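Local atomic coordinates of enoyl-CoA hydratase/carnithine racemase (Magnetospirillum magneticum, PDB entry 4NEK), a protein that probably acts as a delta(3)-delta(2)-enoyl-CoA isomerase, shifting the double bond of unsaturated acyl-CoA thioesters. Residues Q14-M18 with L35-K41. Numbering follows the deposited sequence.
Sequences QVVRM and LAEAFAK
Extended strand Q14-M18 runs antiparallel to helical L35-K41, at 177° between the two axes and 9.8 Å apart at closest approach. V16 faces A38, their CA atoms 7.2 Å apart. Strand alternation turns Q14 and V16 to the helix. V16 (chi1 t) sets CG1 3.6 Å from CD2 of L35 and CG2 4.2 Å from CB of A38, whose methyl points at the strand. L35 (m, t) also brings CD2 to 4.3 Å from CG of selenomethionine M18. Q14 extends (t, t) so that its NE2 gives a weak hydrogen bond to the backbone O of A38 (2.9 Å), while its OE1 lies 3.4 Å from CE of K41, whose NZ forms a salt bridge with D45. The pair belongs to a beta-alpha-beta unit of the crotonase fold: helix 29-44 links the neighbouring parallel strands 13-18 and 50-54 and packs on the sheet face. V16, L35, A38 and M18 thus make apolar packing, whereas the weak bond gives the buried Q14 amide a backbone partner, confining polarity to that end.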
loop_
_atom_site.group_PDB
_atom_site.type_symbol
_atom_site.label_atom_id
_atom_site.label_comp_id
_atom_site.label_asym_id
_atom_site.label_seq_id
_atom_site.Cartn_x
_atom_site.Cartn_y
_atom_site.Cartn_z
ATOM N N GLN C 14 7.541 -33.600 0.809
ATOM C CA GLN C 14 6.383 -34.410 1.130
ATOM C C GLN C 14 5.094 -33.646 0.920
ATOM O O GLN C 14 4.816 -32.703 1.628
ATOM C CB GLN C 14 6.405 -34.886 2.543
ATOM C CG GLN C 14 5.255 -35.852 2.735
ATOM C CD GLN C 14 5.401 -36.710 3.967
ATOM O OE1 GLN C 14 6.483 -37.180 4.288
ATOM N NE2 GLN C 14 4.302 -36.908 4.678
ATOM N N VAL C 15 4.327 -34.067 -0.071
ATOM C CA VAL C 15 3.109 -33.431 -0.430
ATOM C C VAL C 15 2.003 -34.058 0.370
ATOM O O VAL C 15 1.908 -35.279 0.454
ATOM C CB VAL C 15 2.812 -33.668 -1.892
ATOM C CG1 VAL C 15 1.497 -33.009 -2.279
ATOM C CG2 VAL C 15 3.926 -33.105 -2.742
ATOM N N VAL C 16 1.205 -33.225 1.007
ATOM C CA VAL C 16 0.131 -33.665 1.891
ATOM C C VAL C 16 -1.117 -32.920 1.446
ATOM O O VAL C 16 -1.157 -31.715 1.547
ATOM C CB VAL C 16 0.458 -33.287 3.338
ATOM C CG1 VAL C 16 -0.669 -33.691 4.249
ATOM C CG2 VAL C 16 1.755 -33.953 3.792
ATOM N N ARG C 17 -2.073 -33.632 0.891
ATOM C CA ARG C 17 -3.198 -33.008 0.253
ATOM C C ARG C 17 -4.508 -33.419 0.928
ATOM O O ARG C 17 -4.754 -34.595 1.132
ATOM C CB ARG C 17 -3.274 -33.403 -1.212
ATOM C CG ARG C 17 -4.428 -32.683 -1.882
ATOM C CD ARG C 17 -4.700 -33.187 -3.277
ATOM N NE ARG C 17 -3.626 -32.958 -4.223
ATOM C CZ ARG C 17 -3.412 -31.812 -4.885
ATOM N NH1 ARG C 17 -4.205 -30.748 -4.743
ATOM N NH2 ARG C 17 -2.385 -31.713 -5.690
HETATM N N MSE C 18 -5.335 -32.443 1.295
HETATM C CA MSE C 18 -6.646 -32.727 1.843
HETATM C C MSE C 18 -7.543 -32.990 0.683
HETATM O O MSE C 18 -7.530 -32.265 -0.305
HETATM C CB MSE C 18 -7.151 -31.578 2.666
HETATM C CG MSE C 18 -6.239 -31.402 3.885
HETATM SE SE MSE C 18 -6.730 -29.743 4.880
HETATM C CE MSE C 18 -5.832 -28.395 3.708
ATOM N N LEU C 35 -3.470 -36.535 8.858
ATOM C CA LEU C 35 -2.567 -35.395 8.710
ATOM C C LEU C 35 -1.467 -35.423 9.735
ATOM O O LEU C 35 -0.322 -35.208 9.406
ATOM C CB LEU C 35 -3.315 -34.073 8.840
ATOM C CG LEU C 35 -4.279 -33.790 7.713
ATOM C CD1 LEU C 35 -5.242 -32.663 8.076
ATOM C CD2 LEU C 35 -3.533 -33.442 6.464
ATOM N N ALA C 36 -1.806 -35.697 10.980
ATOM C CA ALA C 36 -0.793 -35.802 12.022
ATOM C C ALA C 36 0.178 -36.914 11.686
ATOM O O ALA C 36 1.384 -36.797 11.891
ATOM C CB ALA C 36 -1.441 -36.051 13.370
ATOM N N GLU C 37 -0.344 -38.017 11.190
ATOM C CA GLU C 37 0.506 -39.149 10.847
ATOM C C GLU C 37 1.473 -38.746 9.760
ATOM O O GLU C 37 2.658 -39.035 9.848
ATOM C CB GLU C 37 -0.341 -40.320 10.381
ATOM C CG GLU C 37 0.325 -41.686 10.417
ATOM C CD GLU C 37 -0.656 -42.801 10.018
ATOM O OE1 GLU C 37 -1.117 -42.801 8.850
ATOM O OE2 GLU C 37 -1.009 -43.659 10.872
ATOM N N ALA C 38 0.959 -38.092 8.726
ATOM C CA ALA C 38 1.827 -37.630 7.639
ATOM C C ALA C 38 2.977 -36.705 8.108
ATOM O O ALA C 38 4.082 -36.811 7.608
ATOM C CB ALA C 38 1.002 -36.944 6.587
ATOM N N PHE C 39 2.712 -35.825 9.057
ATOM C CA PHE C 39 3.776 -35.017 9.619
ATOM C C PHE C 39 4.768 -35.815 10.403
ATOM O O PHE C 39 5.945 -35.590 10.292
ATOM C CB PHE C 39 3.227 -33.857 10.456
ATOM C CG PHE C 39 2.909 -32.676 9.615
ATOM C CD1 PHE C 39 1.744 -32.660 8.836
ATOM C CD2 PHE C 39 3.810 -31.654 9.479
ATOM C CE1 PHE C 39 1.460 -31.610 7.985
ATOM C CE2 PHE C 39 3.532 -30.586 8.638
ATOM C CZ PHE C 39 2.362 -30.572 7.882
ATOM N N ALA C 40 4.305 -36.777 11.190
ATOM C CA ALA C 40 5.215 -37.620 11.972
ATOM C C ALA C 40 6.110 -38.432 11.033
ATOM O O ALA C 40 7.318 -38.507 11.205
ATOM C CB ALA C 40 4.430 -38.534 12.894
ATOM N N LYS C 41 5.534 -38.979 9.988
ATOM C CA LYS C 41 6.340 -39.713 9.043
ATOM C C LYS C 41 7.386 -38.798 8.379
ATOM O O LYS C 41 8.579 -39.111 8.350
ATOM C CB LYS C 41 5.428 -40.392 8.029
ATOM C CG LYS C 41 6.157 -40.710 6.738
ATOM C CD LYS C 41 5.307 -41.105 5.518
ATOM C CE LYS C 41 5.835 -40.555 4.170
ATOM N NZ LYS C 41 7.322 -40.535 3.992
#